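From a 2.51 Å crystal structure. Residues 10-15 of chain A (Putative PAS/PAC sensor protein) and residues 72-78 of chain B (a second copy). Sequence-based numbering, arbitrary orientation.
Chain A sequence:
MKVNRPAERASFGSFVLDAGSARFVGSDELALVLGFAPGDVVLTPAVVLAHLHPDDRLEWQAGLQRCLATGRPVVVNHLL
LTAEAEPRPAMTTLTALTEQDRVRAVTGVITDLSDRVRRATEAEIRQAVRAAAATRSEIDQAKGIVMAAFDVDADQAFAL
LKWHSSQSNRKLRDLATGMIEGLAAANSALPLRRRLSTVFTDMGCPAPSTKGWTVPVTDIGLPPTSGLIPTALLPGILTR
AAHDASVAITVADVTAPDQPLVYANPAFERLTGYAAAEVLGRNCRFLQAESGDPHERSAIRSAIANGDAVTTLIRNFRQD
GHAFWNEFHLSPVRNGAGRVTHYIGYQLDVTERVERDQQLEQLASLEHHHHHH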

# COMPACT_ATOMS: atom_id res chain seq x y z
N ALA A 10 -32.04 -14.63 26.25
CA ALA A 10 -32.97 -13.94 27.13
C ALA A 10 -33.40 -14.84 28.28
O ALA A 10 -34.15 -15.80 28.08
CB ALA A 10 -34.19 -13.47 26.34
N SER A 11 -32.93 -14.53 29.49
CA SER A 11 -33.26 -15.29 30.69
C SER A 11 -34.24 -14.47 31.52
O SER A 11 -33.87 -13.42 32.06
CB SER A 11 -32.00 -15.63 31.49
OG SER A 11 -32.31 -16.43 32.62
N PHE A 12 -35.47 -14.95 31.62
CA PHE A 12 -36.51 -14.21 32.32
C PHE A 12 -37.46 -15.19 32.99
O PHE A 12 -37.54 -16.37 32.62
CB PHE A 12 -37.28 -13.30 31.36
CG PHE A 12 -38.06 -14.05 30.31
CD1 PHE A 12 -37.45 -14.47 29.14
CD2 PHE A 12 -39.40 -14.34 30.50
CE1 PHE A 12 -38.16 -15.16 28.18
CE2 PHE A 12 -40.12 -15.03 29.54
CZ PHE A 12 -39.50 -15.44 28.38
N GLY A 13 -38.19 -14.69 33.98
CA GLY A 13 -39.21 -15.46 34.64
C GLY A 13 -40.43 -14.60 34.90
O GLY A 13 -40.37 -13.37 34.86
N SER A 14 -41.55 -15.27 35.17
CA SER A 14 -42.83 -14.61 35.29
C SER A 14 -43.53 -15.03 36.58
O SER A 14 -43.22 -16.07 37.16
CB SER A 14 -43.74 -14.92 34.09
OG SER A 14 -43.91 -16.32 33.94
N PHE A 15 -44.47 -14.20 37.01
CA PHE A 15 -45.35 -14.56 38.11
C PHE A 15 -46.71 -13.92 37.88
O PHE A 15 -46.86 -12.96 37.12
CB PHE A 15 -44.79 -14.14 39.47
CG PHE A 15 -44.67 -12.65 39.67
CD1 PHE A 15 -45.79 -11.86 39.87
CD2 PHE A 15 -43.42 -12.04 39.70
CE1 PHE A 15 -45.68 -10.50 40.06
CE2 PHE A 15 -43.31 -10.67 39.89
CZ PHE A 15 -44.44 -9.90 40.08
N ARG B 72 -47.84 -18.52 26.98
CA ARG B 72 -46.71 -18.29 27.87
C ARG B 72 -46.05 -16.95 27.54
O ARG B 72 -46.04 -16.51 26.39
CB ARG B 72 -45.69 -19.42 27.75
CG ARG B 72 -46.29 -20.79 28.06
CD ARG B 72 -45.31 -21.93 27.87
NE ARG B 72 -44.38 -22.02 29.00
CZ ARG B 72 -43.92 -23.16 29.52
NH1 ARG B 72 -44.30 -24.33 29.03
NH2 ARG B 72 -43.08 -23.12 30.54
N PRO B 73 -45.49 -16.27 28.54
CA PRO B 73 -44.86 -14.97 28.28
C PRO B 73 -43.64 -15.09 27.39
O PRO B 73 -42.90 -16.08 27.43
CB PRO B 73 -44.48 -14.46 29.68
CG PRO B 73 -44.42 -15.69 30.53
CD PRO B 73 -45.44 -16.64 29.97
N VAL B 74 -43.43 -14.05 26.57
CA VAL B 74 -42.34 -14.00 25.61
C VAL B 74 -41.55 -12.72 25.83
O VAL B 74 -42.11 -11.68 26.18
CB VAL B 74 -42.85 -14.08 24.16
CG1 VAL B 74 -41.68 -14.19 23.19
CG2 VAL B 74 -43.81 -15.25 23.98
N VAL B 75 -40.24 -12.80 25.60
CA VAL B 75 -39.36 -11.64 25.66
C VAL B 75 -38.55 -11.59 24.38
O VAL B 75 -37.96 -12.60 23.97
CB VAL B 75 -38.43 -11.69 26.90
CG1 VAL B 75 -37.34 -10.63 26.78
CG2 VAL B 75 -39.24 -11.49 28.17
N VAL B 76 -38.51 -10.41 23.75
CA VAL B 76 -37.82 -10.21 22.48
C VAL B 76 -36.78 -9.11 22.66
O VAL B 76 -37.10 -8.02 23.14
CB VAL B 76 -38.80 -9.85 21.35
CG1 VAL B 76 -38.05 -9.71 20.03
CG2 VAL B 76 -39.89 -10.90 21.25
N ASN B 77 -35.55 -9.40 22.25
CA ASN B 77 -34.49 -8.40 22.20
C ASN B 77 -34.43 -7.81 20.80
O ASN B 77 -34.43 -8.55 19.81
CB ASN B 77 -33.14 -9.02 22.59
CG ASN B 77 -33.08 -9.42 24.05
OD1 ASN B 77 -33.50 -8.67 24.92
ND2 ASN B 77 -32.55 -10.60 24.31
N HIS B 78 -34.39 -6.48 20.72
CA HIS B 78 -34.44 -5.80 19.44
C HIS B 78 -33.93 -4.38 19.62
O HIS B 78 -33.61 -3.95 20.73
CB HIS B 78 -35.86 -5.80 18.87
CG HIS B 78 -36.85 -5.08 19.73
ND1 HIS B 78 -37.13 -3.74 19.58
CD2 HIS B 78 -37.61 -5.51 20.77
CE1 HIS B 78 -38.03 -3.38 20.48
NE2 HIS B 78 -38.33 -4.43 21.21

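The two stretches run in roughly opposite directions, 153° apart end to end, and are held by van der Waals packing, mostly of side chains, with no hydrogen bond between them. Together they bury 291 Å², and the alternation along the backbone largely sets which side chains face across: A10(A), F12(A) and S14(A) direct their CA-to-CB bonds toward chain B, as P73(B) and V75(B) do toward chain A.

A10(A) begins the contact. Its CB lies 4.3 Å from CG1 of V75(B) and 3.9 Å from ND2 of N77(B). The CA-to-CB bond of N77(B) points sideways, but with chi1 in the m well the end of the side chain comes nearer, while its OD1 is hydrogen-bonded elsewhere in the structure. S11(A) points away and makes no contact.

F12(A) is the centre of the contact and gives up 75 Å², more than any other residue here. With chi1 in the p well, the ring presents one face to V75(B), whose CG2 sits 3.5 Å from the centroid of the F12(A) ring and 10° off the ring normal, a CH-pi contact over the face. A flat aromatic surface suits this place, since a branched valine can set one methyl group on the ring while the other, CG1, is the atom closest to A10(A). Near the plane of the ring, CZ of F12(A) approaches the backbone O of P73(B) at 3.6 Å, an edge approach that brings the weakly positive rim of the ring to a carbonyl oxygen. CE2 of F12(A) also lies 4.4 Å from CB of P73(B).

G13(A) has no side chain and loses no surface to chain B. S14(A) then closes the contact, its OG 3.5 Å from CG of P73(B), a van der Waals approach of a small side chain to the proline ring. F15(A) lies beyond reach.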